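Side-chain contacts in endonuclease NucS (Pyrococcus abyssi, PDB 2VLD), which cleaves single-stranded 3' and 5' ends of branched DNA, binds single-stranded DNA and works as a homodimer that interacts with PCNA: residues R150-R155 against D160-D165; V140-F145 against G224-K229. The protein carries 2 engineered substitutions. All coordinates share one frame; numbering follows the deposited sequence.

Contact 1 of 2, residues R150-R155 against D160-D165; sequences REKPIR and DVMGVD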
ATOM      1  N   ARG A 150       5.176   3.705 -34.022  1.00 52.91           N
ATOM      2  CA  ARG A 150       5.719   4.260 -32.780  1.00 52.55           C
ATOM      3  C   ARG A 150       4.967   3.688 -31.602  1.00 52.72           C
ATOM      4  O   ARG A 150       3.745   3.571 -31.664  1.00 52.83           O
ATOM      5  CB  ARG A 150       5.470   5.748 -32.716  1.00 52.23           C
ATOM      6  CG  ARG A 150       6.306   6.548 -33.592  1.00 51.87           C
ATOM      7  CD  ARG A 150       6.034   7.952 -33.251  1.00 50.27           C
ATOM      8  NE  ARG A 150       6.377   8.828 -34.349  1.00 49.98           N
ATOM      9  CZ  ARG A 150       7.229   9.835 -34.246  1.00 49.80           C
ATOM     10  NH1 ARG A 150       7.826  10.079 -33.074  1.00 50.41           N
ATOM     11  NH2 ARG A 150       7.473  10.600 -35.311  1.00 47.63           N
ATOM     12  N   GLU A 151       5.670   3.383 -30.514  1.00 52.84           N
ATOM     13  CA  GLU A 151       5.029   2.810 -29.325  1.00 54.51           C
ATOM     14  C   GLU A 151       4.100   1.667 -29.727  1.00 52.50           C
ATOM     15  O   GLU A 151       2.917   1.659 -29.392  1.00 52.39           O
ATOM     16  CB  GLU A 151       4.258   3.880 -28.548  1.00 53.74           C
ATOM     17  CG  GLU A 151       5.127   5.014 -28.032  1.00 58.96           C
ATOM     18  CD  GLU A 151       4.401   5.893 -26.998  1.00 62.28           C
ATOM     19  OE1 GLU A 151       4.008   5.374 -25.916  1.00 67.79           O
ATOM     20  OE2 GLU A 151       4.238   7.108 -27.263  1.00 70.54           O
ATOM     21  N   LYS A 152       4.644   0.715 -30.469  1.00 51.71           N
ATOM     22  CA  LYS A 152       3.832  -0.319 -31.091  1.00 51.39           C
ATOM     23  C   LYS A 152       3.571  -1.451 -30.098  1.00 51.13           C
ATOM     24  O   LYS A 152       4.513  -2.069 -29.595  1.00 51.08           O
ATOM     25  CB  LYS A 152       4.505  -0.832 -32.376  1.00 51.03           C
ATOM     26  CG  LYS A 152       3.748  -1.930 -33.128  1.00 51.18           C
ATOM     27  CD  LYS A 152       2.437  -1.431 -33.718  1.00 51.84           C
ATOM     28  CE  LYS A 152       1.780  -2.496 -34.574  1.00 52.33           C
ATOM     29  NZ  LYS A 152       0.441  -2.031 -35.026  1.00 55.83           N
ATOM     30  N   PRO A 153       2.294  -1.700 -29.784  1.00 51.15           N
ATOM     31  CA  PRO A 153       1.973  -2.869 -28.980  1.00 52.02           C
ATOM     32  C   PRO A 153       2.330  -4.163 -29.701  1.00 52.77           C
ATOM     33  O   PRO A 153       2.005  -4.333 -30.876  1.00 52.50           O
ATOM     34  CB  PRO A 153       0.454  -2.752 -28.767  1.00 51.44           C
ATOM     35  CG  PRO A 153       0.166  -1.314 -28.964  1.00 50.91           C
ATOM     36  CD  PRO A 153       1.083  -0.928 -30.093  1.00 51.15           C
ATOM     37  N   ILE A 154       3.010  -5.037 -28.962  1.00 54.52           N
ATOM     38  CA  ILE A 154       3.531  -6.332 -29.396  1.00 56.32           C
ATOM     39  C   ILE A 154       2.981  -7.396 -28.447  1.00 58.44           C
ATOM     40  O   ILE A 154       2.401  -7.053 -27.424  1.00 58.95           O
ATOM     41  CB  ILE A 154       5.085  -6.253 -29.420  1.00 55.78           C
ATOM     42  CG1 ILE A 154       5.561  -6.302 -30.848  1.00 55.85           C
ATOM     43  CG2 ILE A 154       5.775  -7.329 -28.632  1.00 54.34           C
ATOM     44  CD1 ILE A 154       5.017  -5.165 -31.685  1.00 56.63           C
ATOM     45  N   ARG A 155       3.131  -8.676 -28.780  1.00 61.10           N
ATOM     46  CA  ARG A 155       2.594  -9.740 -27.933  1.00 63.35           C
ATOM     47  C   ARG A 155       3.073  -9.641 -26.481  1.00 63.58           C
ATOM     48  O   ARG A 155       2.265  -9.773 -25.551  1.00 64.17           O
ATOM     49  CB  ARG A 155       2.929 -11.110 -28.497  1.00 64.44           C
ATOM     50  CG  ARG A 155       2.020 -11.577 -29.615  1.00 68.98           C
ATOM     51  CD  ARG A 155       2.442 -12.977 -30.025  1.00 76.88           C
ATOM     52  NE  ARG A 155       1.760 -13.463 -31.225  1.00 81.72           N
ATOM     53  CZ  ARG A 155       1.873 -14.701 -31.706  1.00 83.83           C
ATOM     54  NH1 ARG A 155       2.643 -15.604 -31.099  1.00 84.53           N
ATOM     55  NH2 ARG A 155       1.206 -15.040 -32.796  1.00 84.46           N
ATOM     56  N   ASP A 160       9.560   0.871 -29.174  1.00 46.28           N
ATOM     57  CA  ASP A 160       9.696   2.331 -29.365  1.00 46.58           C
ATOM     58  C   ASP A 160       9.388   2.771 -30.791  1.00 46.58           C
ATOM     59  O   ASP A 160       8.448   3.523 -31.021  1.00 46.32           O
ATOM     60  CB  ASP A 160      11.095   2.806 -28.937  1.00 46.75           C
ATOM     61  CG  ASP A 160      11.332   2.647 -27.434  1.00 48.21           C
ATOM     62  OD1 ASP A 160      10.335   2.438 -26.710  1.00 52.25           O
ATOM     63  OD2 ASP A 160      12.496   2.735 -26.963  1.00 48.05           O
ATOM     64  N   VAL A 161      10.207   2.298 -31.733  1.00 46.95           N
ATOM     65  CA  VAL A 161       9.932   2.365 -33.162  1.00 46.78           C
ATOM     66  C   VAL A 161      10.032   0.943 -33.762  1.00 47.38           C
ATOM     67  O   VAL A 161      10.910   0.157 -33.393  1.00 46.90           O
ATOM     68  CB  VAL A 161      10.924   3.282 -33.869  1.00 46.63           C
ATOM     69  CG1 VAL A 161      10.765   3.188 -35.391  1.00 45.43           C
ATOM     70  CG2 VAL A 161      10.744   4.718 -33.403  1.00 47.20           C
HETATM   71  N   MSE A 162       9.111   0.614 -34.662  1.00 48.06           N
HETATM   72  CA  MSE A 162       9.181  -0.628 -35.417  1.00 49.90           C
HETATM   73  C   MSE A 162       9.091  -0.283 -36.887  1.00 50.26           C
HETATM   74  O   MSE A 162       8.332   0.614 -37.284  1.00 50.05           O
HETATM   75  CB  MSE A 162       8.073  -1.596 -35.019  1.00 48.43           C
HETATM   76  CG  MSE A 162       8.180  -2.951 -35.680  1.00 49.57           C
HETATM   77 SE   MSE A 162       6.899  -4.228 -34.912  1.00 54.86          SE
HETATM   78  CE  MSE A 162       5.735  -4.549 -36.440  1.00 45.38           C
ATOM     79  N   GLY A 163       9.896  -0.979 -37.680  1.00 51.70           N
ATOM     80  CA  GLY A 163       9.920  -0.775 -39.109  1.00 53.84           C
ATOM     81  C   GLY A 163      10.337  -2.008 -39.869  1.00 55.60           C
ATOM     82  O   GLY A 163      10.310  -3.127 -39.351  1.00 55.18           O
ATOM     83  N   VAL A 164      10.731  -1.780 -41.113  1.00 57.88           N
ATOM     84  CA  VAL A 164      11.134  -2.839 -42.005  1.00 60.22           C
ATOM     85  C   VAL A 164      12.396  -2.346 -42.707  1.00 61.79           C
ATOM     86  O   VAL A 164      12.497  -1.155 -43.039  1.00 62.30           O
ATOM     87  CB  VAL A 164       9.964  -3.185 -42.964  1.00 60.21           C
ATOM     88  CG1 VAL A 164      10.111  -2.511 -44.336  1.00 60.75           C
ATOM     89  CG2 VAL A 164       9.812  -4.690 -43.101  1.00 61.08           C
ATOM     90  N   ASP A 165      13.377  -3.229 -42.888  1.00 63.63           N
ATOM     91  CA  ASP A 165      14.624  -2.837 -43.563  1.00 65.33           C
ATOM     92  C   ASP A 165      14.587  -3.073 -45.079  1.00 66.99           C
ATOM     93  O   ASP A 165      13.570  -3.510 -45.616  1.00 67.32           O
ATOM     94  CB  ASP A 165      15.849  -3.524 -42.926  1.00 64.79           C
ATOM     95  CG  ASP A 165      15.886  -5.030 -43.170  1.00 62.93           C
ATOM     96  OD1 ASP A 165      15.029  -5.548 -43.912  1.00 61.04           O
ATOM     97  OD2 ASP A 165      16.781  -5.705 -42.616  1.00 59.04           O
TER

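Contact 2 of 2, residues V140-F145 against G224-K229; sequences VIEEGF and GLEFRK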
ATOM      1  N   VAL A 140      19.812   7.688 -40.687  1.00 65.26           N
ATOM      2  CA  VAL A 140      20.579   7.662 -39.435  1.00 63.99           C
ATOM      3  C   VAL A 140      20.655   6.249 -38.850  1.00 63.44           C
ATOM      4  O   VAL A 140      21.590   5.908 -38.124  1.00 63.47           O
ATOM      5  CB  VAL A 140      20.030   8.642 -38.372  1.00 63.91           C
ATOM      6  CG1 VAL A 140      20.014  10.058 -38.910  1.00 63.09           C
ATOM      7  CG2 VAL A 140      18.644   8.222 -37.886  1.00 63.88           C
ATOM      8  N   ILE A 141      19.663   5.434 -39.174  1.00 62.51           N
ATOM      9  CA  ILE A 141      19.671   4.046 -38.792  1.00 61.92           C
ATOM     10  C   ILE A 141      20.395   3.240 -39.869  1.00 62.66           C
ATOM     11  O   ILE A 141      21.366   2.539 -39.595  1.00 62.60           O
ATOM     12  CB  ILE A 141      18.224   3.507 -38.613  1.00 61.54           C
ATOM     13  CG1 ILE A 141      17.417   4.360 -37.611  1.00 59.47           C
ATOM     14  CG2 ILE A 141      18.225   2.002 -38.268  1.00 60.67           C
ATOM     15  CD1 ILE A 141      18.032   4.546 -36.247  1.00 53.12           C
ATOM     16  N   GLU A 142      19.921   3.368 -41.102  1.00 63.41           N
ATOM     17  CA  GLU A 142      20.349   2.519 -42.200  1.00 64.06           C
ATOM     18  C   GLU A 142      19.848   3.027 -43.522  1.00 65.07           C
ATOM     19  O   GLU A 142      18.829   3.709 -43.599  1.00 65.48           O
ATOM     20  CB  GLU A 142      19.762   1.129 -42.038  1.00 63.76           C
ATOM     21  CG  GLU A 142      20.768   0.054 -41.886  1.00 62.47           C
ATOM     22  CD  GLU A 142      20.129  -1.309 -41.910  1.00 61.54           C
ATOM     23  OE1 GLU A 142      20.501  -2.114 -41.039  1.00 63.23           O
ATOM     24  OE2 GLU A 142      19.259  -1.581 -42.771  1.00 59.12           O
ATOM     25  N   GLU A 143      20.561   2.644 -44.568  1.00 66.11           N
ATOM     26  CA  GLU A 143      20.135   2.867 -45.930  1.00 67.10           C
ATOM     27  C   GLU A 143      18.885   2.015 -46.206  1.00 66.59           C
ATOM     28  O   GLU A 143      18.907   0.787 -46.055  1.00 66.49           O
ATOM     29  CB  GLU A 143      21.305   2.524 -46.869  1.00 67.79           C
ATOM     30  CG  GLU A 143      20.950   2.232 -48.311  1.00 70.88           C
ATOM     31  CD  GLU A 143      20.374   3.429 -49.021  1.00 75.45           C
ATOM     32  OE1 GLU A 143      20.756   4.577 -48.681  1.00 75.52           O
ATOM     33  OE2 GLU A 143      19.537   3.209 -49.924  1.00 76.86           O
ATOM     34  N   GLY A 144      17.792   2.676 -46.575  1.00 66.17           N
ATOM     35  CA  GLY A 144      16.562   1.978 -46.929  1.00 65.91           C
ATOM     36  C   GLY A 144      15.860   1.299 -45.765  1.00 65.71           C
ATOM     37  O   GLY A 144      15.265   0.221 -45.921  1.00 66.15           O
ATOM     38  N   PHE A 145      15.942   1.922 -44.591  1.00 64.74           N
ATOM     39  CA  PHE A 145      15.150   1.508 -43.452  1.00 63.57           C
ATOM     40  C   PHE A 145      13.848   2.293 -43.485  1.00 63.18           C
ATOM     41  O   PHE A 145      13.857   3.504 -43.668  1.00 63.41           O
ATOM     42  CB  PHE A 145      15.917   1.769 -42.163  1.00 63.16           C
ATOM     43  CG  PHE A 145      15.066   1.758 -40.927  1.00 62.17           C
ATOM     44  CD1 PHE A 145      14.465   0.579 -40.485  1.00 61.60           C
ATOM     45  CD2 PHE A 145      14.882   2.922 -40.189  1.00 59.49           C
ATOM     46  CE1 PHE A 145      13.678   0.562 -39.341  1.00 59.27           C
ATOM     47  CE2 PHE A 145      14.101   2.913 -39.039  1.00 58.71           C
ATOM     48  CZ  PHE A 145      13.502   1.730 -38.616  1.00 60.10           C
ATOM     49  N   GLY A 224      23.224 -11.237 -31.021  1.00 72.50           N
ATOM     50  CA  GLY A 224      22.911 -11.059 -32.436  1.00 71.31           C
ATOM     51  C   GLY A 224      22.175  -9.765 -32.689  1.00 70.56           C
ATOM     52  O   GLY A 224      21.508  -9.607 -33.716  1.00 70.68           O
ATOM     53  N   LEU A 225      22.299  -8.834 -31.748  1.00 69.68           N
ATOM     54  CA  LEU A 225      21.619  -7.549 -31.835  1.00 68.88           C
ATOM     55  C   LEU A 225      22.610  -6.420 -32.104  1.00 68.82           C
ATOM     56  O   LEU A 225      23.815  -6.565 -31.894  1.00 68.79           O
ATOM     57  CB  LEU A 225      20.794  -7.288 -30.570  1.00 68.51           C
ATOM     58  CG  LEU A 225      19.933  -8.447 -30.052  1.00 67.55           C
ATOM     59  CD1 LEU A 225      19.485  -8.182 -28.637  1.00 66.92           C
ATOM     60  CD2 LEU A 225      18.737  -8.729 -30.946  1.00 66.08           C
ATOM     61  N   GLU A 226      22.094  -5.292 -32.570  1.00 68.87           N
ATOM     62  CA  GLU A 226      22.933  -4.245 -33.135  1.00 69.09           C
ATOM     63  C   GLU A 226      22.842  -2.940 -32.350  1.00 69.44           C
ATOM     64  O   GLU A 226      21.955  -2.767 -31.523  1.00 69.46           O
ATOM     65  CB  GLU A 226      22.548  -4.025 -34.603  1.00 68.93           C
ATOM     66  CG  GLU A 226      22.580  -5.298 -35.449  1.00 68.28           C
ATOM     67  CD  GLU A 226      21.743  -5.196 -36.707  1.00 67.85           C
ATOM     68  OE1 GLU A 226      21.994  -4.283 -37.523  1.00 67.52           O
ATOM     69  OE2 GLU A 226      20.840  -6.039 -36.883  1.00 67.97           O
ATOM     70  N   PHE A 227      23.774  -2.034 -32.610  1.00 70.14           N
ATOM     71  CA  PHE A 227      23.763  -0.724 -31.992  1.00 71.21           C
ATOM     72  C   PHE A 227      23.844   0.334 -33.066  1.00 72.05           C
ATOM     73  O   PHE A 227      24.385   0.097 -34.138  1.00 71.95           O
ATOM     74  CB  PHE A 227      24.928  -0.575 -31.008  1.00 71.29           C
ATOM     75  CG  PHE A 227      25.077   0.817 -30.434  1.00 71.69           C
ATOM     76  CD1 PHE A 227      24.221   1.272 -29.429  1.00 71.84           C
ATOM     77  CD2 PHE A 227      26.077   1.670 -30.896  1.00 72.36           C
ATOM     78  CE1 PHE A 227      24.355   2.556 -28.901  1.00 71.39           C
ATOM     79  CE2 PHE A 227      26.220   2.955 -30.371  1.00 72.50           C
ATOM     80  CZ  PHE A 227      25.359   3.400 -29.372  1.00 72.06           C
ATOM     81  N   ARG A 228      23.284   1.497 -32.767  1.00 73.55           N
ATOM     82  CA  ARG A 228      23.394   2.646 -33.628  1.00 75.42           C
ATOM     83  C   ARG A 228      23.513   3.879 -32.768  1.00 76.33           C
ATOM     84  O   ARG A 228      22.738   4.075 -31.833  1.00 76.28           O
ATOM     85  CB  ARG A 228      22.178   2.764 -34.532  1.00 75.61           C
ATOM     86  CG  ARG A 228      22.458   3.508 -35.821  1.00 78.51           C
ATOM     87  CD  ARG A 228      23.102   2.592 -36.849  1.00 83.89           C
ATOM     88  NE  ARG A 228      23.436   3.305 -38.082  1.00 89.20           N
ATOM     89  CZ  ARG A 228      24.619   3.865 -38.329  1.00 92.06           C
ATOM     90  NH1 ARG A 228      25.588   3.799 -37.426  1.00 92.92           N
ATOM     91  NH2 ARG A 228      24.832   4.490 -39.479  1.00 93.39           N
ATOM     92  N   LYS A 229      24.492   4.709 -33.100  1.00 77.97           N
ATOM     93  CA  LYS A 229      24.804   5.891 -32.318  1.00 79.60           C
ATOM     94  C   LYS A 229      23.928   7.061 -32.748  1.00 80.47           C
ATOM     95  O   LYS A 229      23.877   7.400 -33.930  1.00 80.47           O
ATOM     96  CB  LYS A 229      26.284   6.235 -32.481  1.00 79.74           C
ATOM     97  CG  LYS A 229      26.825   7.202 -31.455  1.00 81.08           C
ATOM     98  CD  LYS A 229      28.123   7.810 -31.938  1.00 83.29           C
ATOM     99  CE  LYS A 229      28.602   8.874 -30.977  1.00 84.52           C
ATOM    100  NZ  LYS A 229      29.677   9.692 -31.601  1.00 85.08           N
TER

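Contact 1 of 2, residues R150-R155 against D160-D165
Glu151 and Asp160 join the two segments through the backbone: Glu151 N donates to Asp160 O at 2.8 Å, nearly straight at 161°, although the nitrogen stands above the carbonyl plane. The same oxygen also takes a CA-H contact from Arg150 CA at 3.3 Å. Beside it, Arg150 and Val161 form an antiparallel non-hydrogen-bonded pair, and both turn their side chains onto helix 127-136, where Arg150 NH1 reaches Asn132. Next along the chain, Glu151 and Lys152 both face Val159, a G1 beta bulge in the 146-154/157-164 hairpin of this PD-(D/E)XK nuclease domain. Both strands turn a corner here, while Lys152 keeps a backbone bond to Val159. Ile154 and Met162, not paired across the hairpin, meet through their side chains alone. Selenomethionine Met162, with CG anti to the backbone N (chi1 -174°) and the chain bent only at its end, brings SE to 3.9 Å from Ile154 CD1, and Leu195 of helix 182-199 touches both residues. Lys152 CG merely approaches SE, at 4.3 Å. On the outer side the segments grip each other less: the Glu151 and Asp160 side chains turn away from the opposite segment, Glu151 packing on Ala43 of the second subunit and Asp160 OD1 making a salt bridge to Lys44 there.

Contact 2 of 2, residues V140-F145 against G224-K229
The edge strand 226-229 of the mixed nuclease sheet is joined to the loop between helix 127-136 and strand 146-154 by one long side chain, that of Arg228, which reaches the backbone carbonyls of Val140 and Ile141. Its CG lies anti to the backbone N (chi1 -154°), and a bend at chi2 (82°) turns the outer chain so that it passes alongside both oxygens. The single hydrogen bond runs from NE to Ile141 O at 2.7 Å, with an angle of 145° at the hydrogen. Ile141 O sits at the guanidinium edge, near its plane, yet NE approaches that carbonyl from above its own plane. Val140 O is 3.2 Å from NE but poorly angled for a bond, and it lies obliquely to the guanidinium. The aliphatic stem shares the contact, with CG 3.4 Å from Val140 O.

Farther along, Glu142 OE1 and Glu226 OE1 stand 4.4 Å apart. Arg204 makes a salt bridge to each, which would offset the repulsion expected between the two carboxylates. Glu142 also starts the type II turn that ends at Phe145, and Ile141 CG2 lies over one face of that ring, offset toward its rim. Ile141 itself points away from strand 226-229 into the interior, wedged among Ile134 of helix 127-136, Leu173 of strand 170-175, and Ile206 and Val208 of strand 203-209.

Contact 1 is nested along the chain inside the loop closed by contact 2, and their centres lie about 14 Å apart. Both reach one five-stranded sheet, whose outermost strands within this chain are 146-154 and 226-229. They meet where segment 140-145 runs into the first of these: Phe145 CD1 lies 3.7 Å from Val164 O, and Phe145 CE1 packs on Gly163 CA at 4.0 Å. Arg204 adds a charged connection, pairing with Asp165 of the contact 1 segment as well as with both glutamates of contact 2. The nuclease active site belongs to this C-terminal domain. Asp160 of contact 1, close to Glu174, is placed in a manner consistent with the acidic residues of a PD-(D/E)XK centre.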